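Long-range contacts in EGF family domain-containing protein (Toxoplasma gondii, PDB 4Z80), which probably takes part in host-cell invasion as a parasite surface antigen of the AMA family, binding a segment of its RON2-like partner at the moving junction: residues A[123-128]-A[154-158]; A[171-175]-A[263-267]; A[96-102]-A[326-331]. All blocks are in the same frame, centred on the assembly; numbering follows the deposited sequence.

Contact 1: A[123-128]-A[154-158]; sequences ANVMPH and YAGYL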
loop_
_atom_site.group_PDB
_atom_site.type_symbol
_atom_site.label_atom_id
_atom_site.label_comp_id
_atom_site.label_asym_id
_atom_site.label_seq_id
_atom_site.Cartn_x
_atom_site.Cartn_y
_atom_site.Cartn_z
ATOM N N ALA A 123 -10.024 -5.694 13.386
ATOM C CA ALA A 123 -9.724 -7.101 13.134
ATOM C C ALA A 123 -9.792 -7.968 14.397
ATOM O O ALA A 123 -9.356 -9.118 14.379
ATOM C CB ALA A 123 -8.347 -7.237 12.482
ATOM N N ASN A 124 -10.347 -7.422 15.479
ATOM C CA ASN A 124 -10.506 -8.145 16.745
ATOM C C ASN A 124 -9.143 -8.543 17.321
ATOM O O ASN A 124 -8.893 -9.711 17.636
ATOM C CB ASN A 124 -11.403 -9.370 16.560
ATOM C CG ASN A 124 -12.794 -9.001 16.075
ATOM O OD1 ASN A 124 -13.456 -8.145 16.661
ATOM N ND2 ASN A 124 -13.231 -9.627 14.990
ATOM N N VAL A 125 -8.281 -7.540 17.459
ATOM C CA VAL A 125 -6.909 -7.715 17.930
ATOM C C VAL A 125 -6.649 -6.979 19.249
ATOM O O VAL A 125 -6.047 -7.552 20.153
ATOM C CB VAL A 125 -5.899 -7.219 16.874
ATOM C CG1 VAL A 125 -4.463 -7.254 17.404
ATOM C CG2 VAL A 125 -6.012 -8.065 15.607
ATOM N N MET A 126 -7.103 -5.726 19.349
ATOM C CA MET A 126 -6.770 -4.855 20.482
ATOM C C MET A 126 -7.915 -4.794 21.491
ATOM O O MET A 126 -9.053 -4.533 21.117
ATOM C CB MET A 126 -6.447 -3.434 20.000
ATOM C CG MET A 126 -5.311 -3.346 18.981
ATOM S SD MET A 126 -3.760 -4.018 19.620
ATOM C CE MET A 126 -2.651 -3.657 18.251
ATOM N N PRO A 127 -7.618 -5.000 22.782
ATOM C CA PRO A 127 -6.303 -5.257 23.382
ATOM C C PRO A 127 -5.842 -6.689 23.172
ATOM O O PRO A 127 -6.643 -7.617 23.255
ATOM C CB PRO A 127 -6.541 -4.985 24.864
ATOM C CG PRO A 127 -7.966 -5.392 25.064
ATOM C CD PRO A 127 -8.671 -4.934 23.809
ATOM N N HIS A 128 -4.554 -6.863 22.914
ATOM C CA HIS A 128 -4.011 -8.192 22.708
ATOM C C HIS A 128 -3.812 -8.902 24.036
ATOM O O HIS A 128 -3.955 -10.117 24.128
ATOM C CB HIS A 128 -2.693 -8.105 21.942
ATOM C CG HIS A 128 -2.090 -9.436 21.642
ATOM N ND1 HIS A 128 -2.650 -10.319 20.746
ATOM C CD2 HIS A 128 -0.993 -10.049 22.143
ATOM C CE1 HIS A 128 -1.917 -11.416 20.698
ATOM N NE2 HIS A 128 -0.906 -11.278 21.537
ATOM N N TYR A 154 -3.475 -0.387 12.850
ATOM C CA TYR A 154 -3.398 0.188 14.191
ATOM C C TYR A 154 -2.220 1.139 14.293
ATOM O O TYR A 154 -1.184 0.940 13.661
ATOM C CB TYR A 154 -3.286 -0.926 15.239
ATOM C CG TYR A 154 -4.378 -1.965 15.114
ATOM C CD1 TYR A 154 -5.698 -1.651 15.415
ATOM C CD2 TYR A 154 -4.091 -3.251 14.693
ATOM C CE1 TYR A 154 -6.705 -2.589 15.293
ATOM C CE2 TYR A 154 -5.090 -4.205 14.577
ATOM C CZ TYR A 154 -6.394 -3.868 14.875
ATOM O OH TYR A 154 -7.395 -4.817 14.759
ATOM N N ALA A 155 -2.384 2.185 15.095
ATOM C CA ALA A 155 -1.372 3.228 15.182
ATOM C C ALA A 155 -0.045 2.720 15.732
ATOM O O ALA A 155 1.020 3.198 15.343
ATOM C CB ALA A 155 -1.873 4.358 16.045
ATOM N N GLY A 156 -0.114 1.775 16.654
ATOM C CA GLY A 156 1.076 1.252 17.290
ATOM C C GLY A 156 0.711 0.138 18.243
ATOM O O GLY A 156 -0.467 -0.196 18.409
ATOM N N TYR A 157 1.724 -0.448 18.869
ATOM C CA TYR A 157 1.524 -1.560 19.792
ATOM C C TYR A 157 2.729 -1.619 20.733
ATOM O O TYR A 157 3.872 -1.597 20.277
ATOM C CB TYR A 157 1.338 -2.882 19.034
ATOM C CG TYR A 157 1.278 -4.087 19.937
ATOM C CD1 TYR A 157 0.216 -4.274 20.815
ATOM C CD2 TYR A 157 2.287 -5.038 19.919
ATOM C CE1 TYR A 157 0.174 -5.377 21.652
ATOM C CE2 TYR A 157 2.246 -6.140 20.744
ATOM C CZ TYR A 157 1.200 -6.303 21.609
ATOM O OH TYR A 157 1.182 -7.408 22.433
ATOM N N LEU A 158 2.451 -1.667 22.040
ATOM C CA LEU A 158 3.459 -1.540 23.107
ATOM C C LEU A 158 4.104 -0.156 23.040
ATOM O O LEU A 158 3.784 0.642 22.167
ATOM C CB LEU A 158 4.517 -2.650 23.018
ATOM C CG LEU A 158 3.945 -4.069 22.994
ATOM C CD1 LEU A 158 5.045 -5.109 22.846
ATOM C CD2 LEU A 158 3.109 -4.346 24.232
#

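Contact 2: A[171-175]-A[263-267]; sequences DMVTD and THCWP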
loop_
_atom_site.group_PDB
_atom_site.type_symbol
_atom_site.label_atom_id
_atom_site.label_comp_id
_atom_site.label_asym_id
_atom_site.label_seq_id
_atom_site.Cartn_x
_atom_site.Cartn_y
_atom_site.Cartn_z
ATOM N N ASP A 171 13.155 -12.541 16.112
ATOM C CA ASP A 171 12.192 -12.358 15.022
ATOM C C ASP A 171 12.738 -11.497 13.895
ATOM O O ASP A 171 12.658 -11.887 12.739
ATOM C CB ASP A 171 10.882 -11.746 15.540
ATOM C CG ASP A 171 9.939 -12.782 16.139
ATOM O OD1 ASP A 171 10.183 -13.998 15.989
ATOM O OD2 ASP A 171 8.927 -12.376 16.750
ATOM N N MET A 172 13.282 -10.330 14.213
ATOM C CA MET A 172 13.713 -9.405 13.169
ATOM C C MET A 172 15.028 -9.803 12.495
ATOM O O MET A 172 15.047 -10.034 11.290
ATOM C CB MET A 172 13.817 -7.998 13.741
ATOM C CG MET A 172 12.461 -7.381 14.038
ATOM S SD MET A 172 12.616 -5.813 14.904
ATOM C CE MET A 172 10.974 -5.131 14.716
ATOM N N VAL A 173 16.123 -9.901 13.249
ATOM C CA VAL A 173 17.433 -10.054 12.607
ATOM C C VAL A 173 17.587 -11.366 11.842
ATOM O O VAL A 173 18.346 -11.432 10.874
ATOM C CB VAL A 173 18.594 -9.948 13.631
ATOM C CG1 VAL A 173 18.613 -8.581 14.257
ATOM C CG2 VAL A 173 18.502 -11.033 14.666
ATOM N N THR A 174 16.871 -12.401 12.265
ATOM C CA THR A 174 16.945 -13.703 11.609
ATOM C C THR A 174 15.855 -13.889 10.539
ATOM O O THR A 174 15.664 -14.992 10.020
ATOM C CB THR A 174 16.849 -14.843 12.638
ATOM O OG1 THR A 174 15.654 -14.701 13.416
ATOM C CG2 THR A 174 18.056 -14.821 13.573
ATOM N N ASP A 175 15.154 -12.804 10.218
ATOM C CA ASP A 175 14.185 -12.772 9.121
ATOM C C ASP A 175 14.925 -12.422 7.840
ATOM O O ASP A 175 15.566 -11.375 7.765
ATOM C CB ASP A 175 13.091 -11.738 9.431
ATOM C CG ASP A 175 11.930 -11.759 8.438
ATOM O OD1 ASP A 175 12.112 -12.140 7.257
ATOM O OD2 ASP A 175 10.821 -11.356 8.857
ATOM N N THR A 263 6.828 -5.316 10.313
ATOM C CA THR A 263 6.062 -6.551 10.472
ATOM C C THR A 263 6.075 -7.104 11.899
ATOM O O THR A 263 5.025 -7.428 12.459
ATOM C CB THR A 263 6.600 -7.634 9.508
ATOM O OG1 THR A 263 6.246 -7.277 8.161
ATOM C CG2 THR A 263 6.058 -9.031 9.836
ATOM N N HIS A 264 7.256 -7.206 12.497
ATOM C CA HIS A 264 7.358 -7.886 13.787
ATOM C C HIS A 264 6.959 -7.011 14.968
ATOM O O HIS A 264 6.980 -7.466 16.108
ATOM C CB HIS A 264 8.771 -8.429 13.980
ATOM C CG HIS A 264 9.110 -9.501 12.999
ATOM N ND1 HIS A 264 8.417 -10.690 12.943
ATOM C CD2 HIS A 264 10.027 -9.549 12.006
ATOM C CE1 HIS A 264 8.902 -11.432 11.964
ATOM N NE2 HIS A 264 9.881 -10.763 11.382
ATOM N N CYS A 265 6.583 -5.769 14.690
ATOM C CA CYS A 265 6.051 -4.874 15.712
ATOM C C CYS A 265 4.632 -5.249 16.120
ATOM O O CYS A 265 4.151 -4.800 17.155
ATOM C CB CYS A 265 6.058 -3.431 15.216
ATOM S SG CYS A 265 7.667 -2.820 14.661
ATOM N N TRP A 266 3.960 -6.052 15.296
ATOM C CA TRP A 266 2.573 -6.419 15.551
ATOM C C TRP A 266 2.495 -7.793 16.183
ATOM O O TRP A 266 3.293 -8.677 15.865
ATOM C CB TRP A 266 1.753 -6.398 14.258
ATOM C CG TRP A 266 1.968 -5.167 13.467
ATOM C CD1 TRP A 266 2.529 -5.087 12.230
ATOM C CD2 TRP A 266 1.641 -3.824 13.849
ATOM N NE1 TRP A 266 2.568 -3.782 11.812
ATOM C CE2 TRP A 266 2.030 -2.985 12.787
ATOM C CE3 TRP A 266 1.054 -3.250 14.981
ATOM C CZ2 TRP A 266 1.850 -1.600 12.822
ATOM C CZ3 TRP A 266 0.876 -1.871 15.013
ATOM C CH2 TRP A 266 1.271 -1.065 13.943
ATOM N N PRO A 267 1.520 -7.995 17.076
ATOM C CA PRO A 267 1.420 -9.292 17.741
ATOM C C PRO A 267 0.783 -10.351 16.852
ATOM O O PRO A 267 -0.155 -10.047 16.107
ATOM C CB PRO A 267 0.529 -8.993 18.940
ATOM C CG PRO A 267 -0.367 -7.920 18.460
ATOM C CD PRO A 267 0.457 -7.074 17.518
HETATM O O HOH W 1 7.406 -10.224 17.199
#

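Contact 3: A[96-102]-A[326-331]; sequences PNYGKVI and SSNMVY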
loop_
_atom_site.group_PDB
_atom_site.type_symbol
_atom_site.label_atom_id
_atom_site.label_comp_id
_atom_site.label_asym_id
_atom_site.label_seq_id
_atom_site.Cartn_x
_atom_site.Cartn_y
_atom_site.Cartn_z
ATOM N N PRO A 96 4.583 1.413 -7.750
ATOM C CA PRO A 96 3.564 2.238 -7.105
ATOM C C PRO A 96 2.398 2.513 -8.048
ATOM O O PRO A 96 2.596 2.735 -9.247
ATOM C CB PRO A 96 4.311 3.530 -6.768
ATOM C CG PRO A 96 5.739 3.138 -6.727
ATOM C CD PRO A 96 5.904 2.069 -7.745
ATOM N N ASN A 97 1.189 2.489 -7.502
ATOM C CA ASN A 97 -0.009 2.619 -8.313
ATOM C C ASN A 97 -0.655 3.959 -8.017
ATOM O O ASN A 97 -1.299 4.140 -6.992
ATOM C CB ASN A 97 -0.959 1.457 -8.034
ATOM C CG ASN A 97 -1.972 1.262 -9.127
ATOM O OD1 ASN A 97 -2.364 2.203 -9.806
ATOM N ND2 ASN A 97 -2.412 0.018 -9.306
ATOM N N TYR A 98 -0.420 4.915 -8.904
ATOM C CA TYR A 98 -0.837 6.287 -8.651
ATOM C C TYR A 98 -2.337 6.481 -8.841
ATOM O O TYR A 98 -2.918 6.084 -9.861
ATOM C CB TYR A 98 -0.042 7.245 -9.545
ATOM C CG TYR A 98 1.439 7.213 -9.223
ATOM C CD1 TYR A 98 1.940 7.907 -8.134
ATOM C CD2 TYR A 98 2.330 6.474 -9.993
ATOM C CE1 TYR A 98 3.285 7.871 -7.819
ATOM C CE2 TYR A 98 3.678 6.438 -9.684
ATOM C CZ TYR A 98 4.143 7.138 -8.595
ATOM O OH TYR A 98 5.485 7.096 -8.289
ATOM N N GLY A 99 -2.954 7.086 -7.839
ATOM C CA GLY A 99 -4.372 7.381 -7.846
ATOM C C GLY A 99 -5.219 6.296 -7.208
ATOM O O GLY A 99 -6.385 6.528 -6.905
ATOM N N LYS A 100 -4.641 5.116 -6.992
ATOM C CA LYS A 100 -5.403 3.968 -6.498
ATOM C C LYS A 100 -5.748 4.085 -5.018
ATOM O O LYS A 100 -4.866 4.131 -4.162
ATOM C CB LYS A 100 -4.626 2.674 -6.752
ATOM C CG LYS A 100 -5.245 1.405 -6.151
ATOM C CD LYS A 100 -4.477 0.167 -6.609
ATOM C CE LYS A 100 -4.893 -1.103 -5.883
ATOM N NZ LYS A 100 -4.213 -2.299 -6.451
ATOM N N VAL A 101 -7.048 4.096 -4.735
ATOM C CA VAL A 101 -7.581 4.153 -3.379
ATOM C C VAL A 101 -8.550 2.986 -3.184
ATOM O O VAL A 101 -9.305 2.653 -4.104
ATOM C CB VAL A 101 -8.309 5.497 -3.131
ATOM C CG1 VAL A 101 -9.030 5.513 -1.788
ATOM C CG2 VAL A 101 -7.319 6.656 -3.230
ATOM N N ILE A 102 -8.533 2.378 -2.005
ATOM C CA ILE A 102 -9.513 1.353 -1.671
ATOM C C ILE A 102 -10.781 2.022 -1.167
ATOM O O ILE A 102 -10.828 2.529 -0.048
ATOM C CB ILE A 102 -8.977 0.367 -0.626
ATOM C CG1 ILE A 102 -7.629 -0.213 -1.072
ATOM C CG2 ILE A 102 -9.994 -0.742 -0.394
ATOM C CD1 ILE A 102 -7.610 -0.803 -2.491
ATOM N N SER A 326 -8.213 11.855 -6.592
ATOM C CA SER A 326 -7.351 10.924 -5.858
ATOM C C SER A 326 -5.904 10.924 -6.374
ATOM O O SER A 326 -5.107 10.103 -5.945
ATOM C CB SER A 326 -7.929 9.498 -5.914
ATOM O OG SER A 326 -7.736 8.877 -7.167
ATOM N N SER A 327 -5.558 11.851 -7.266
ATOM C CA SER A 327 -4.270 11.793 -7.949
ATOM C C SER A 327 -3.061 12.100 -7.076
ATOM O O SER A 327 -1.929 11.939 -7.527
ATOM C CB SER A 327 -4.262 12.737 -9.143
ATOM O OG SER A 327 -5.229 12.344 -10.099
ATOM N N ASN A 328 -3.293 12.537 -5.845
ATOM C CA ASN A 328 -2.214 12.722 -4.884
ATOM C C ASN A 328 -1.889 11.446 -4.107
ATOM O O ASN A 328 -0.860 11.363 -3.438
ATOM C CB ASN A 328 -2.577 13.833 -3.901
ATOM C CG ASN A 328 -3.882 13.551 -3.147
ATOM O OD1 ASN A 328 -4.896 13.151 -3.739
ATOM N ND2 ASN A 328 -3.856 13.753 -1.832
ATOM N N MET A 329 -2.768 10.449 -4.197
ATOM C CA MET A 329 -2.626 9.217 -3.431
ATOM C C MET A 329 -1.911 8.147 -4.234
ATOM O O MET A 329 -1.997 8.111 -5.460
ATOM C CB MET A 329 -3.996 8.699 -2.992
ATOM C CG MET A 329 -4.790 9.650 -2.117
ATOM S SD MET A 329 -3.859 10.304 -0.706
ATOM C CE MET A 329 -3.361 8.797 0.105
ATOM N N VAL A 330 -1.191 7.290 -3.518
ATOM C CA VAL A 330 -0.430 6.210 -4.126
ATOM C C VAL A 330 -0.625 4.942 -3.311
ATOM O O VAL A 330 -0.394 4.941 -2.106
ATOM C CB VAL A 330 1.083 6.527 -4.193
ATOM C CG1 VAL A 330 1.778 5.614 -5.161
ATOM C CG2 VAL A 330 1.336 7.986 -4.569
ATOM N N TYR A 331 -1.047 3.871 -3.975
ATOM C CA TYR A 331 -1.133 2.554 -3.367
ATOM C C TYR A 331 0.209 1.857 -3.549
ATOM O O TYR A 331 0.659 1.636 -4.663
ATOM C CB TYR A 331 -2.277 1.737 -3.993
ATOM C CG TYR A 331 -2.564 0.415 -3.297
ATOM C CD1 TYR A 331 -1.889 -0.747 -3.663
ATOM C CD2 TYR A 331 -3.501 0.334 -2.275
ATOM C CE1 TYR A 331 -2.148 -1.959 -3.024
ATOM C CE2 TYR A 331 -3.763 -0.870 -1.634
ATOM C CZ TYR A 331 -3.083 -2.007 -2.010
ATOM O OH TYR A 331 -3.344 -3.199 -1.357
#

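Contact 1: A[123-128]-A[154-158]
M126 lies across one face of the Y154 ring, with its CG over the centre, 4.0 Å from the ring centroid and 12° off the normal: a CH-pi contact. The bend at chi2 (-59°) sets SD farther out above this face, a distant Met-aromatic contact, and the extended chi3 carries CE on to lie 3.9 Å from Y154 CD2 and 3.9 Å from Y157 CD1. One methyl thus fills the angle between two tyrosines, and SD adds a second, oblique Met-aromatic approach to Y157. One face of Y157 is met from within its own segment, where CG of L158 lies offset toward the rim. At the phenol end of Y154, OH accepts a hydrogen bond from A123 N (3.1 Å, 148° at the hydrogen), and V125 CB packs at 3.9 Å against Y154 CE2. E143 backs this corner: its carboxylate takes the backbone N-H groups of N124, V125 and M126 and a weak bond with Y154 OH. At the Y157 end of the contact, H128 CD2 comes obliquely to 3.4 Å from Y157 OH, but the polar ends of both residues turn to another chain, H128 NE2 to S12 OG and Y157 OH to S11 O of the RON2L1 peptide. Two stretches of one long irregular loop, joined by a methionine packed between tyrosines, here form part of the peptide-binding surface, consistent with the RON2-binding groove of AMA proteins.

Contact 2: A[171-175]-A[263-267]
H264 packs against D171, M172 and D175. Its CB starts against M172, 3.8 Å from its CG, the two side chains sliding past each other in opposite directions. The M172 chain is extended beyond CG, which carries CE on to 4.0 Å from SG of C265, half of the disulfide to C161. Next comes the imidazole: CB of D171 stands over one face, offset toward the rim on the CG-ND1 side, and makes a CH-pi contact 3.9 Å from the ring centroid. T263 CG2, from H264's own segment, lies over the centre of the opposite face. The outermost atom, NE2, donates to D175 OD2 (2.8 Å, 155° at the hydrogen), which uses its anti lone pair and sits 16° out of the ring plane. A water ties D171 OD2, at 2.7 Å, to the backbone O of H264; both of these oxygens also bond to the RON2L1 peptide, at Q10 N and S11 OG, while D171 OD1 pairs with Y71 OH. D175 OD2 has a salt bridge to R276 as well, and OD1 is held by S66 and by E177 N. The bond direction implies a proton on NE2, and the arginine probably keeps D175 ionised, so that the His-carboxylate bond should fix both the imidazole's rotation and its NE2 proton.

Contact 3: A[96-102]-A[326-331]
Y331 meets K100 across one face of its ring. The lysine runs over it with every torsion near 180°, and CE lies 3.9 Å from the ring centroid, 16° off the normal. NZ follows in a cation-pi contact at 4.3 Å from the same centroid, its polar partners being Q297 OE1 and Y57 O. I102 arrives obliquely, with CD1 3.9 Å from Y331 CE2. V330 sends its side chain to the other face of the sheet, alongside that of Y98 and pointing the same way: both methyls reach Y98, CG2 closest at 3.6 Å from CD1, and CG1 also rests 3.7 Å from P96 CB. G99 makes its contact through backbone alone. Its N donates to M329 O (2.8 Å), and its CA points a hydrogen at S326 O from 3.4 Å. With phi at 93° it takes the third place of a type II turn from N97 to K100, where glycine is common. K100 O, at the last residue of this turn, is buried with no polar partner in the model. The strand pairing is carried by N97 and Y331, an antiparallel hydrogen-bonded pair with reciprocal N-H to O bonds of 3.0 Å; Y98 and V330 form the following non-hydrogen-bonded pair. Strand 97-98 is thereby laid against 329-332 as an outermost strand of the small four-stranded antiparallel sheet 97-98, 329-332, 280-283, 289-291.

All three contacts are buried, but they sit in different parts of the molecule. Contact 3 is centred about 7 Å from the chain centre and is touched by no other protein chain, whereas contacts 1 and 2 have centres about 21 Å out, where the RON2L1 peptide binds. Those two adjoin: Y157 packs on C265 and P267, and W266 on Y154, so together they carry neighbouring parts of one binding surface. Their chemistry differs accordingly. Regular backbone pairing organises 96-102 with 326-331, while the long loop of contact 1 relies on tyrosine and methionine packing, and contact 2 joins helix 165-172 and the turn after it to a 3-10 segment through a histidine, carboxylates and a water.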